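Local atomic coordinates of oxidoreductase (Thermotoga maritima, PDB entry 1ZH8), a protein that probably catalyses NADP-dependent oxidation or reduction at an alcohol or carbonyl group, as an oxidoreductase of the GFO/IDH/MocA family. Residues C111-S116 with L196-V201; A139-H144 with G200-A205. One frame throughout, in Å; residues are numbered along the deposited sequence.

In the fold
Contacts 1 and 2 lie about 8 Å apart, centre to centre, near the middle of the chain. Their first segments, 111-116 and then 139-144, start at the ends of strands 108-112 and 136-139, parallel neighbours at one border of the six-stranded Rossmann sheet, and run on into the loops after them; Cys111 O and Ala139 N, 2.7 Å apart, probably hydrogen-bond there. Their second segments run on along one helix, 195-211, overlapping at Gly200 and Val201. This helix belongs to the C-terminal family region, so two successive loops of the nucleotide-binding sheet meet consecutive turns of it. Lys113 CE packs against His202 NE2 between the contacts, and both touch NADP, which places the junction at the cofactor's nicotinamide end.

Contact 1 of 2, residues C111-S116 with L196-V201; sequences CEKPIS and LSDGGV. With NAP (NADP nicotinamide-adenine-dinucleotide phosphate), chain D.
At the nicotinamide end of the NADP pocket, Lys113 reaches from the loop after strand 108-112 to Asp198 on helix 195-211, where its ammonium meets two oxygens of that one residue. Lys113 NZ donates a hydrogen bond to the backbone O of Asp198 at 2.7 Å, approaching 27° out of the carbonyl plane, and makes a salt bridge to Asp198 OD1 at 3.0 Å. The other carboxylate oxygen, OD2, is salt-bridged to Arg186, so both branches of Asp198 are engaged. The lysine chain is folded to make this reach: CG sits between the backbone N and carbonyl carbon (chi1 38°), and further bends at chi2 and chi3 bring CE within 3.6 Å of Val201 CG2. Glu112, Lys113 and Pro114 form the EKP signature of the GFO/IDH/MocA family, and the peptide bond before Pro114 is cis. The motif also grips the cofactor. The ribose hydroxyl O2D of NADP donates to Lys113 O at 2.6 Å and receives a longer bond from Lys113 NZ at 3.3 Å, which fixes the hydroxyl between main chain and side chain of one residue. Glu112 OE1 accepts from the carboxamide N7N of NADP at 3.2 Å in a nearly straight bond (171°), while its OE2 is hydrogen-bonded to His34. Farther along the loop, the ring of Pro114 meets Val201 at roughly a right angle, CG to CG2 at 4.2 Å.

Contact 2 of 2, residues A139-H144 with G200-A205; sequences AENFRH and GVHHAA. With NAP (NADP nicotinamide-adenine-dinucleotide phosphate), chain D; EDO (1,2-ethanediol), chain E.
Glu140 reaches helix 195-211 through one carboxylate oxygen: OE2 accepts a hydrogen bond from His202 ND1 at 2.8 Å on its syn lone pair, with carboxylate and imidazole planes 89° apart. The anti lone pair of the same OE2 takes the backbone N of Phe142 at 2.9 Å, so two donors, one from each segment, fix the carboxylate. With CG anti to the backbone N (chi1 172°), the chain lies against the helix, and Glu140 CG rests on Ala205 CB at 3.5 Å. An alanine here would remove the carboxylate and is likely to leave His202 ND1 and the backbone N of Phe142 without their common acceptor, and the imidazole freer to turn. Next along the chain, Asn141 turns OD1 toward the cofactor, accepting from N7N of the NADP carboxamide at 2.9 Å; the same oxygen is 3.1 Å from His202 CE1, and ND2 is hydrogen-bonded to Ser290. Phe142 lays a ring face against the helix: His202 CB stands 3.4 Å from the ring centroid and only 5° off its normal, a well-centred CH-pi contact, while the two aromatic rings themselves meet obliquely. Arg143 places its guanidinium with Ala205 CB over one face, and a water at its edge accepts from NE and donates to Ala205 O, bridging the two segments. NH2 of Arg143 is salt-bridged to Asp319. The loop containing the 3-10 turn 141-143 leads from strand 136-139 to helix 146-156, lying against helix 195-211, with helix 313-329 contributing Asp319 and helix 290-303 touching Asn141 and His144.

Contact 1 of 2, residues C111-S116 with L196-V201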
ATOM      1  N   CYS A 111      12.206  -0.912  30.450  1.00 33.77           N
ATOM      2  CA  CYS A 111      11.635   0.352  30.059  1.00 35.35           C
ATOM      3  C   CYS A 111      10.750   0.173  28.863  1.00 35.31           C
ATOM      4  O   CYS A 111      11.080  -0.556  27.924  1.00 39.31           O
ATOM      5  CB  CYS A 111      12.749   1.352  29.745  1.00 38.15           C
ATOM      6  SG  CYS A 111      12.162   3.001  29.297  1.00 38.85           S
ATOM      7  N   GLU A 112       9.622   0.856  28.901  1.00 35.54           N
ATOM      8  CA  GLU A 112       8.624   0.759  27.854  1.00 34.52           C
ATOM      9  C   GLU A 112       9.101   1.357  26.538  1.00 33.61           C
ATOM     10  O   GLU A 112       9.961   2.239  26.513  1.00 31.92           O
ATOM     11  CB  GLU A 112       7.302   1.412  28.296  1.00 32.03           C
ATOM     12  CG  GLU A 112       6.344   0.448  28.958  1.00 32.65           C
ATOM     13  CD  GLU A 112       5.813  -0.598  27.979  1.00 39.56           C
ATOM     14  OE1 GLU A 112       6.066  -0.471  26.756  1.00 46.81           O
ATOM     15  OE2 GLU A 112       5.171  -1.566  28.425  1.00 36.12           O
ATOM     16  N   LYS A 113       8.530   0.854  25.448  1.00 32.73           N
ATOM     17  CA  LYS A 113       8.724   1.451  24.140  1.00 33.86           C
ATOM     18  C   LYS A 113       7.950   2.763  24.108  1.00 35.17           C
ATOM     19  O   LYS A 113       7.068   2.967  24.937  1.00 35.25           O
ATOM     20  CB  LYS A 113       8.210   0.503  23.042  1.00 32.27           C
ATOM     21  CG  LYS A 113       6.916  -0.282  23.363  1.00 33.24           C
ATOM     22  CD  LYS A 113       5.683   0.606  23.665  1.00 27.36           C
ATOM     23  CE  LYS A 113       5.260   1.413  22.461  1.00 34.62           C
ATOM     24  NZ  LYS A 113       4.224   2.407  22.768  1.00 35.19           N
ATOM     25  N   PRO A 114       8.278   3.669  23.171  1.00 37.12           N
ATOM     26  CA  PRO A 114       9.462   3.651  22.288  1.00 36.68           C
ATOM     27  C   PRO A 114      10.742   3.821  23.097  1.00 39.26           C
ATOM     28  O   PRO A 114      10.696   4.400  24.195  1.00 40.52           O
ATOM     29  CB  PRO A 114       9.244   4.867  21.373  1.00 35.15           C
ATOM     30  CG  PRO A 114       7.723   5.195  21.512  1.00 35.97           C
ATOM     31  CD  PRO A 114       7.389   4.819  22.906  1.00 33.88           C
ATOM     32  N   ILE A 115      11.868   3.326  22.567  1.00 37.83           N
ATOM     33  CA  ILE A 115      13.146   3.509  23.216  1.00 37.90           C
ATOM     34  C   ILE A 115      13.350   4.970  23.675  1.00 39.56           C
ATOM     35  O   ILE A 115      13.758   5.198  24.811  1.00 41.40           O
ATOM     36  CB  ILE A 115      14.322   2.998  22.354  1.00 38.82           C
ATOM     37  CG1 ILE A 115      15.629   3.016  23.156  1.00 33.85           C
ATOM     38  CG2 ILE A 115      14.457   3.793  21.064  1.00 39.33           C
ATOM     39  CD1 ILE A 115      16.878   2.634  22.341  1.00 29.14           C
ATOM     40  N   SER A 116      13.056   5.941  22.813  1.00 38.88           N
ATOM     41  CA  SER A 116      13.146   7.363  23.164  1.00 38.32           C
ATOM     42  C   SER A 116      12.316   8.207  22.190  1.00 37.20           C
ATOM     43  O   SER A 116      11.537   7.655  21.427  1.00 37.29           O
ATOM     44  CB  SER A 116      14.591   7.852  23.194  1.00 38.34           C
ATOM     45  OG  SER A 116      14.656   9.144  23.766  1.00 39.67           O
ATOM     46  N   LEU A 196       2.224   8.076  15.610  1.00 34.68           N
ATOM     47  CA  LEU A 196       2.937   7.257  14.655  1.00 35.47           C
ATOM     48  C   LEU A 196       4.109   6.503  15.288  1.00 36.62           C
ATOM     49  O   LEU A 196       4.321   5.318  14.967  1.00 38.21           O
ATOM     50  CB  LEU A 196       3.363   8.053  13.425  1.00 35.96           C
ATOM     51  CG  LEU A 196       2.223   8.751  12.660  1.00 35.67           C
ATOM     52  CD1 LEU A 196       2.793   9.466  11.424  1.00 33.22           C
ATOM     53  CD2 LEU A 196       1.099   7.770  12.288  1.00 29.51           C
ATOM     54  N   SER A 197       4.848   7.141  16.193  1.00 34.93           N
ATOM     55  CA  SER A 197       5.903   6.421  16.912  1.00 37.00           C
ATOM     56  C   SER A 197       5.343   5.581  18.052  1.00 38.26           C
ATOM     57  O   SER A 197       5.785   4.462  18.285  1.00 40.71           O
ATOM     58  CB  SER A 197       6.896   7.402  17.526  0.50 37.37           C
ATOM     59  OG  SER A 197       7.838   7.823  16.579  0.50 39.14           O
ATOM     60  N   ASP A 198       4.374   6.143  18.760  1.00 38.27           N
ATOM     61  CA  ASP A 198       3.800   5.511  19.928  1.00 41.04           C
ATOM     62  C   ASP A 198       3.323   4.085  19.600  1.00 41.79           C
ATOM     63  O   ASP A 198       3.758   3.129  20.246  1.00 42.33           O
ATOM     64  CB  ASP A 198       2.690   6.412  20.506  1.00 42.26           C
ATOM     65  CG  ASP A 198       1.977   5.798  21.692  1.00 46.90           C
ATOM     66  OD1 ASP A 198       2.528   4.886  22.346  1.00 52.26           O
ATOM     67  OD2 ASP A 198       0.841   6.235  21.967  1.00 52.26           O
ATOM     68  N   GLY A 199       2.480   3.946  18.580  1.00 38.78           N
ATOM     69  CA  GLY A 199       2.020   2.643  18.144  1.00 38.50           C
ATOM     70  C   GLY A 199       2.859   2.050  17.030  1.00 39.53           C
ATOM     71  O   GLY A 199       2.850   0.845  16.829  1.00 42.10           O
ATOM     72  N   GLY A 200       3.589   2.886  16.295  1.00 38.93           N
ATOM     73  CA  GLY A 200       4.360   2.410  15.134  1.00 36.06           C
ATOM     74  C   GLY A 200       5.520   1.476  15.455  1.00 37.42           C
ATOM     75  O   GLY A 200       5.750   0.483  14.723  1.00 38.29           O
ATOM     76  N   VAL A 201       6.252   1.759  16.542  1.00 34.17           N
ATOM     77  CA  VAL A 201       7.324   0.854  16.960  1.00 34.44           C
ATOM     78  C   VAL A 201       6.845  -0.627  17.101  1.00 34.49           C
ATOM     79  O   VAL A 201       7.540  -1.547  16.688  1.00 33.80           O
ATOM     80  CB  VAL A 201       8.131   1.398  18.172  1.00 36.09           C
ATOM     81  CG1 VAL A 201       8.814   2.705  17.775  1.00 32.72           C
ATOM     82  CG2 VAL A 201       7.243   1.600  19.421  1.00 32.70           C
TER
HETATM   83  PA  NAP D 400       0.339   7.510  31.395  1.00 28.47           P
HETATM   84  O1A NAP D 400      -0.968   6.943  31.817  1.00 32.37           O
HETATM   85  O2A NAP D 400       0.322   8.974  31.236  1.00 26.84           O
HETATM   86  O5B NAP D 400       1.460   7.005  32.424  1.00 30.12           O
HETATM   87  C5B NAP D 400       2.586   7.805  32.701  1.00 31.72           C
HETATM   88  C4B NAP D 400       2.803   7.799  34.202  1.00 31.67           C
HETATM   89  O4B NAP D 400       4.051   8.402  34.519  1.00 31.92           O
HETATM   90  C3B NAP D 400       1.737   8.605  34.935  1.00 29.91           C
HETATM   91  O3B NAP D 400       1.517   7.918  36.132  1.00 30.83           O
HETATM   92  C2B NAP D 400       2.466   9.914  35.184  1.00 33.34           C
HETATM   93  O2B NAP D 400       2.043  10.886  36.134  1.00 39.31           O
HETATM   94  C1B NAP D 400       3.843   9.386  35.521  1.00 30.87           C
HETATM   95  N9A NAP D 400       4.847  10.444  35.441  1.00 30.92           N
HETATM   96  C8A NAP D 400       4.866  11.535  34.602  1.00 28.15           C
HETATM   97  N7A NAP D 400       5.989  12.242  34.859  1.00 29.54           N
HETATM   98  C5A NAP D 400       6.675  11.616  35.852  1.00 33.50           C
HETATM   99  C6A NAP D 400       7.868  11.894  36.506  1.00 31.39           C
HETATM  100  N6A NAP D 400       8.569  12.974  36.203  1.00 35.32           N
HETATM  101  N1A NAP D 400       8.333  11.047  37.478  1.00 33.09           N
HETATM  102  C2A NAP D 400       7.602   9.933  37.816  1.00 36.41           C
HETATM  103  N3A NAP D 400       6.418   9.656  37.181  1.00 28.65           N
HETATM  104  C4A NAP D 400       5.967  10.482  36.216  1.00 32.47           C
HETATM  105  O3  NAP D 400       0.749   6.866  29.991  1.00 25.47           O
HETATM  106  PN  NAP D 400       0.881   5.286  29.726  1.00 27.99           P
HETATM  107  O1N NAP D 400       0.873   4.446  30.965  1.00 25.81           O
HETATM  108  O2N NAP D 400      -0.064   5.111  28.631  1.00 28.02           O
HETATM  109  O5D NAP D 400       2.353   5.116  29.093  1.00 30.35           O
HETATM  110  C5D NAP D 400       3.544   5.035  29.857  1.00 26.73           C
HETATM  111  C4D NAP D 400       4.590   4.261  29.057  1.00 27.06           C
HETATM  112  O4D NAP D 400       4.058   2.984  28.725  1.00 34.85           O
HETATM  113  C3D NAP D 400       4.905   4.963  27.733  1.00 26.91           C
HETATM  114  O3D NAP D 400       6.284   4.907  27.452  1.00 31.49           O
HETATM  115  C2D NAP D 400       4.149   4.180  26.687  1.00 28.93           C
HETATM  116  O2D NAP D 400       4.784   4.200  25.425  1.00 30.92           O
HETATM  117  C1D NAP D 400       4.106   2.795  27.315  1.00 31.93           C
HETATM  118  N1N NAP D 400       2.951   2.042  26.834  1.00 29.96           N
HETATM  119  C2N NAP D 400       3.179   0.851  26.204  1.00 29.38           C
HETATM  120  C3N NAP D 400       2.114   0.090  25.712  1.00 33.96           C
HETATM  121  C7N NAP D 400       2.342  -1.319  25.222  1.00 35.45           C
HETATM  122  O7N NAP D 400       1.218  -1.997  24.715  1.00 31.58           O
HETATM  123  N7N NAP D 400       3.557  -1.900  25.276  1.00 28.13           N
HETATM  124  C4N NAP D 400       0.804   0.561  25.880  1.00 31.76           C
HETATM  125  C5N NAP D 400       0.578   1.776  26.539  1.00 35.40           C
HETATM  126  C6N NAP D 400       1.667   2.513  27.014  1.00 36.13           C
HETATM  127  P2B NAP D 400       1.039  10.819  37.390  1.00 37.42           P
HETATM  128  O1X NAP D 400       1.742  10.324  38.636  1.00 37.87           O
HETATM  129  O2X NAP D 400      -0.127   9.898  37.113  1.00 37.32           O
HETATM  130  O3X NAP D 400       0.580  12.250  37.568  1.00 38.21           O

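Contact 2 of 2, residues A139-H144 with G200-A205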
ATOM      1  N   ALA A 139      10.954  -2.784  26.480  1.00 36.35           N
ATOM      2  CA  ALA A 139       9.875  -3.761  26.548  1.00 37.38           C
ATOM      3  C   ALA A 139       8.964  -3.612  25.337  1.00 38.80           C
ATOM      4  O   ALA A 139       7.911  -2.921  25.379  1.00 40.62           O
ATOM      5  CB  ALA A 139       9.088  -3.599  27.877  1.00 36.01           C
ATOM      6  N   GLU A 140       9.389  -4.240  24.251  1.00 37.09           N
ATOM      7  CA  GLU A 140       8.648  -4.200  23.020  1.00 35.60           C
ATOM      8  C   GLU A 140       7.877  -5.481  22.989  1.00 36.10           C
ATOM      9  O   GLU A 140       8.403  -6.531  22.593  1.00 40.02           O
ATOM     10  CB  GLU A 140       9.595  -4.076  21.828  1.00 34.17           C
ATOM     11  CG  GLU A 140       8.904  -4.223  20.480  1.00 38.81           C
ATOM     12  CD  GLU A 140       7.599  -3.437  20.403  1.00 45.61           C
ATOM     13  OE1 GLU A 140       7.658  -2.205  20.210  1.00 33.57           O
ATOM     14  OE2 GLU A 140       6.518  -4.059  20.556  1.00 37.86           O
ATOM     15  N   ASN A 141       6.638  -5.423  23.453  1.00 34.09           N
ATOM     16  CA  ASN A 141       5.887  -6.663  23.653  1.00 34.50           C
ATOM     17  C   ASN A 141       5.508  -7.381  22.342  1.00 34.61           C
ATOM     18  O   ASN A 141       5.360  -8.600  22.331  1.00 37.53           O
ATOM     19  CB  ASN A 141       4.670  -6.436  24.545  1.00 33.34           C
ATOM     20  CG  ASN A 141       3.703  -5.470  23.932  1.00 33.87           C
ATOM     21  OD1 ASN A 141       4.018  -4.291  23.741  1.00 35.79           O
ATOM     22  ND2 ASN A 141       2.549  -5.962  23.567  1.00 25.00           N
ATOM     23  N   PHE A 142       5.401  -6.653  21.235  1.00 34.13           N
ATOM     24  CA  PHE A 142       5.157  -7.297  19.922  1.00 34.59           C
ATOM     25  C   PHE A 142       6.222  -8.334  19.525  1.00 37.16           C
ATOM     26  O   PHE A 142       5.949  -9.207  18.710  1.00 40.52           O
ATOM     27  CB  PHE A 142       4.960  -6.261  18.796  1.00 33.18           C
ATOM     28  CG  PHE A 142       3.530  -5.749  18.660  1.00 30.42           C
ATOM     29  CD1 PHE A 142       2.779  -5.384  19.786  1.00 30.54           C
ATOM     30  CD2 PHE A 142       2.941  -5.629  17.393  1.00 34.81           C
ATOM     31  CE1 PHE A 142       1.441  -4.915  19.660  1.00 34.89           C
ATOM     32  CE2 PHE A 142       1.605  -5.172  17.243  1.00 32.83           C
ATOM     33  CZ  PHE A 142       0.857  -4.808  18.386  1.00 33.26           C
ATOM     34  N   ARG A 143       7.423  -8.252  20.098  1.00 36.01           N
ATOM     35  CA  ARG A 143       8.437  -9.298  19.898  1.00 35.23           C
ATOM     36  C   ARG A 143       8.119 -10.594  20.621  1.00 34.00           C
ATOM     37  O   ARG A 143       8.860 -11.576  20.522  1.00 32.13           O
ATOM     38  CB  ARG A 143       9.806  -8.815  20.355  1.00 34.81           C
ATOM     39  CG  ARG A 143      10.727  -8.564  19.234  1.00 33.95           C
ATOM     40  CD  ARG A 143      11.864  -7.694  19.699  1.00 43.80           C
ATOM     41  NE  ARG A 143      11.951  -6.683  18.691  1.00 46.30           N
ATOM     42  CZ  ARG A 143      12.151  -5.400  18.898  1.00 45.91           C
ATOM     43  NH1 ARG A 143      12.340  -4.907  20.105  1.00 40.65           N
ATOM     44  NH2 ARG A 143      12.174  -4.612  17.845  1.00 51.27           N
ATOM     45  N   HIS A 144       7.026 -10.592  21.370  1.00 33.47           N
ATOM     46  CA  HIS A 144       6.697 -11.754  22.172  1.00 32.73           C
ATOM     47  C   HIS A 144       5.304 -12.241  21.856  1.00 32.12           C
ATOM     48  O   HIS A 144       4.760 -13.026  22.629  1.00 31.82           O
ATOM     49  CB  HIS A 144       6.782 -11.404  23.657  1.00 32.06           C
ATOM     50  CG  HIS A 144       8.119 -10.886  24.085  1.00 32.84           C
ATOM     51  ND1 HIS A 144       9.081 -11.694  24.656  1.00 34.79           N
ATOM     52  CD2 HIS A 144       8.648  -9.643  24.042  1.00 33.44           C
ATOM     53  CE1 HIS A 144      10.147 -10.971  24.944  1.00 28.13           C
ATOM     54  NE2 HIS A 144       9.908  -9.722  24.588  1.00 31.25           N
ATOM     55  N   GLY A 200       3.589   2.886  16.295  1.00 38.93           N
ATOM     56  CA  GLY A 200       4.360   2.410  15.134  1.00 36.06           C
ATOM     57  C   GLY A 200       5.520   1.476  15.455  1.00 37.42           C
ATOM     58  O   GLY A 200       5.750   0.483  14.723  1.00 38.29           O
ATOM     59  N   VAL A 201       6.252   1.759  16.542  1.00 34.17           N
ATOM     60  CA  VAL A 201       7.324   0.854  16.960  1.00 34.44           C
ATOM     61  C   VAL A 201       6.845  -0.627  17.101  1.00 34.49           C
ATOM     62  O   VAL A 201       7.540  -1.547  16.688  1.00 33.80           O
ATOM     63  CB  VAL A 201       8.131   1.398  18.172  1.00 36.09           C
ATOM     64  CG1 VAL A 201       8.814   2.705  17.775  1.00 32.72           C
ATOM     65  CG2 VAL A 201       7.243   1.600  19.421  1.00 32.70           C
ATOM     66  N   HIS A 202       5.635  -0.844  17.615  1.00 35.46           N
ATOM     67  CA  HIS A 202       5.050  -2.199  17.641  1.00 36.73           C
ATOM     68  C   HIS A 202       5.015  -2.842  16.261  1.00 36.92           C
ATOM     69  O   HIS A 202       5.488  -3.975  16.068  1.00 38.52           O
ATOM     70  CB  HIS A 202       3.617  -2.176  18.177  1.00 36.04           C
ATOM     71  CG  HIS A 202       3.525  -1.800  19.612  1.00 38.76           C
ATOM     72  ND1 HIS A 202       4.184  -2.494  20.605  1.00 42.82           N
ATOM     73  CD2 HIS A 202       2.851  -0.803  20.228  1.00 38.73           C
ATOM     74  CE1 HIS A 202       3.918  -1.938  21.774  1.00 45.44           C
ATOM     75  NE2 HIS A 202       3.113  -0.909  21.573  1.00 43.86           N
ATOM     76  N   HIS A 203       4.452  -2.116  15.301  1.00 34.32           N
ATOM     77  CA  HIS A 203       4.339  -2.624  13.947  1.00 32.68           C
ATOM     78  C   HIS A 203       5.712  -2.876  13.278  1.00 34.17           C
ATOM     79  O   HIS A 203       5.904  -3.907  12.615  1.00 37.10           O
ATOM     80  CB  HIS A 203       3.406  -1.719  13.141  1.00 31.74           C
ATOM     81  CG  HIS A 203       2.185  -1.288  13.912  1.00 38.23           C
ATOM     82  ND1 HIS A 203       1.734   0.016  13.933  1.00 39.01           N
ATOM     83  CD2 HIS A 203       1.366  -1.977  14.748  1.00 36.14           C
ATOM     84  CE1 HIS A 203       0.675   0.106  14.721  1.00 38.90           C
ATOM     85  NE2 HIS A 203       0.428  -1.089  15.226  1.00 37.74           N
ATOM     86  N   ALA A 204       6.682  -1.986  13.479  1.00 32.14           N
ATOM     87  CA  ALA A 204       8.018  -2.213  12.934  1.00 30.81           C
ATOM     88  C   ALA A 204       8.637  -3.450  13.580  1.00 32.08           C
ATOM     89  O   ALA A 204       9.293  -4.274  12.906  1.00 31.12           O
ATOM     90  CB  ALA A 204       8.908  -0.983  13.161  1.00 31.97           C
ATOM     91  N   ALA A 205       8.415  -3.598  14.890  1.00 30.86           N
ATOM     92  CA  ALA A 205       8.946  -4.747  15.589  1.00 31.28           C
ATOM     93  C   ALA A 205       8.448  -6.033  14.908  1.00 32.60           C
ATOM     94  O   ALA A 205       9.250  -6.915  14.540  1.00 31.70           O
ATOM     95  CB  ALA A 205       8.577  -4.702  17.058  1.00 30.63           C
TER
HETATM   96  PA  NAP D 400       0.339   7.510  31.395  1.00 28.47           P
HETATM   97  O1A NAP D 400      -0.968   6.943  31.817  1.00 32.37           O
HETATM   98  O2A NAP D 400       0.322   8.974  31.236  1.00 26.84           O
HETATM   99  O5B NAP D 400       1.460   7.005  32.424  1.00 30.12           O
HETATM  100  C5B NAP D 400       2.586   7.805  32.701  1.00 31.72           C
HETATM  101  C4B NAP D 400       2.803   7.799  34.202  1.00 31.67           C
HETATM  102  O4B NAP D 400       4.051   8.402  34.519  1.00 31.92           O
HETATM  103  C3B NAP D 400       1.737   8.605  34.935  1.00 29.91           C
HETATM  104  O3B NAP D 400       1.517   7.918  36.132  1.00 30.83           O
HETATM  105  C2B NAP D 400       2.466   9.914  35.184  1.00 33.34           C
HETATM  106  O2B NAP D 400       2.043  10.886  36.134  1.00 39.31           O
HETATM  107  C1B NAP D 400       3.843   9.386  35.521  1.00 30.87           C
HETATM  108  N9A NAP D 400       4.847  10.444  35.441  1.00 30.92           N
HETATM  109  C8A NAP D 400       4.866  11.535  34.602  1.00 28.15           C
HETATM  110  N7A NAP D 400       5.989  12.242  34.859  1.00 29.54           N
HETATM  111  C5A NAP D 400       6.675  11.616  35.852  1.00 33.50           C
HETATM  112  C6A NAP D 400       7.868  11.894  36.506  1.00 31.39           C
HETATM  113  N6A NAP D 400       8.569  12.974  36.203  1.00 35.32           N
HETATM  114  N1A NAP D 400       8.333  11.047  37.478  1.00 33.09           N
HETATM  115  C2A NAP D 400       7.602   9.933  37.816  1.00 36.41           C
HETATM  116  N3A NAP D 400       6.418   9.656  37.181  1.00 28.65           N
HETATM  117  C4A NAP D 400       5.967  10.482  36.216  1.00 32.47           C
HETATM  118  O3  NAP D 400       0.749   6.866  29.991  1.00 25.47           O
HETATM  119  PN  NAP D 400       0.881   5.286  29.726  1.00 27.99           P
HETATM  120  O1N NAP D 400       0.873   4.446  30.965  1.00 25.81           O
HETATM  121  O2N NAP D 400      -0.064   5.111  28.631  1.00 28.02           O
HETATM  122  O5D NAP D 400       2.353   5.116  29.093  1.00 30.35           O
HETATM  123  C5D NAP D 400       3.544   5.035  29.857  1.00 26.73           C
HETATM  124  C4D NAP D 400       4.590   4.261  29.057  1.00 27.06           C
HETATM  125  O4D NAP D 400       4.058   2.984  28.725  1.00 34.85           O
HETATM  126  C3D NAP D 400       4.905   4.963  27.733  1.00 26.91           C
HETATM  127  O3D NAP D 400       6.284   4.907  27.452  1.00 31.49           O
HETATM  128  C2D NAP D 400       4.149   4.180  26.687  1.00 28.93           C
HETATM  129  O2D NAP D 400       4.784   4.200  25.425  1.00 30.92           O
HETATM  130  C1D NAP D 400       4.106   2.795  27.315  1.00 31.93           C
HETATM  131  N1N NAP D 400       2.951   2.042  26.834  1.00 29.96           N
HETATM  132  C2N NAP D 400       3.179   0.851  26.204  1.00 29.38           C
HETATM  133  C3N NAP D 400       2.114   0.090  25.712  1.00 33.96           C
HETATM  134  C7N NAP D 400       2.342  -1.319  25.222  1.00 35.45           C
HETATM  135  O7N NAP D 400       1.218  -1.997  24.715  1.00 31.58           O
HETATM  136  N7N NAP D 400       3.557  -1.900  25.276  1.00 28.13           N
HETATM  137  C4N NAP D 400       0.804   0.561  25.880  1.00 31.76           C
HETATM  138  C5N NAP D 400       0.578   1.776  26.539  1.00 35.40           C
HETATM  139  C6N NAP D 400       1.667   2.513  27.014  1.00 36.13           C
HETATM  140  P2B NAP D 400       1.039  10.819  37.390  1.00 37.42           P
HETATM  141  O1X NAP D 400       1.742  10.324  38.636  1.00 37.87           O
HETATM  142  O2X NAP D 400      -0.127   9.898  37.113  1.00 37.32           O
HETATM  143  O3X NAP D 400       0.580  12.250  37.568  1.00 38.21           O
HETATM  144  C1  EDO E 401      10.386 -15.817  23.333  1.00 62.47           C
HETATM  145  O1  EDO E 401       9.479 -14.925  24.014  1.00 64.29           O
HETATM  146  C2  EDO E 401       9.645 -16.540  22.209  0.50 62.85           C
HETATM  147  O2  EDO E 401      10.587 -17.237  21.384  0.50 60.36           O
HETATM  148  O   HOH W   1      11.454  -7.324  15.980  1.00 28.39           O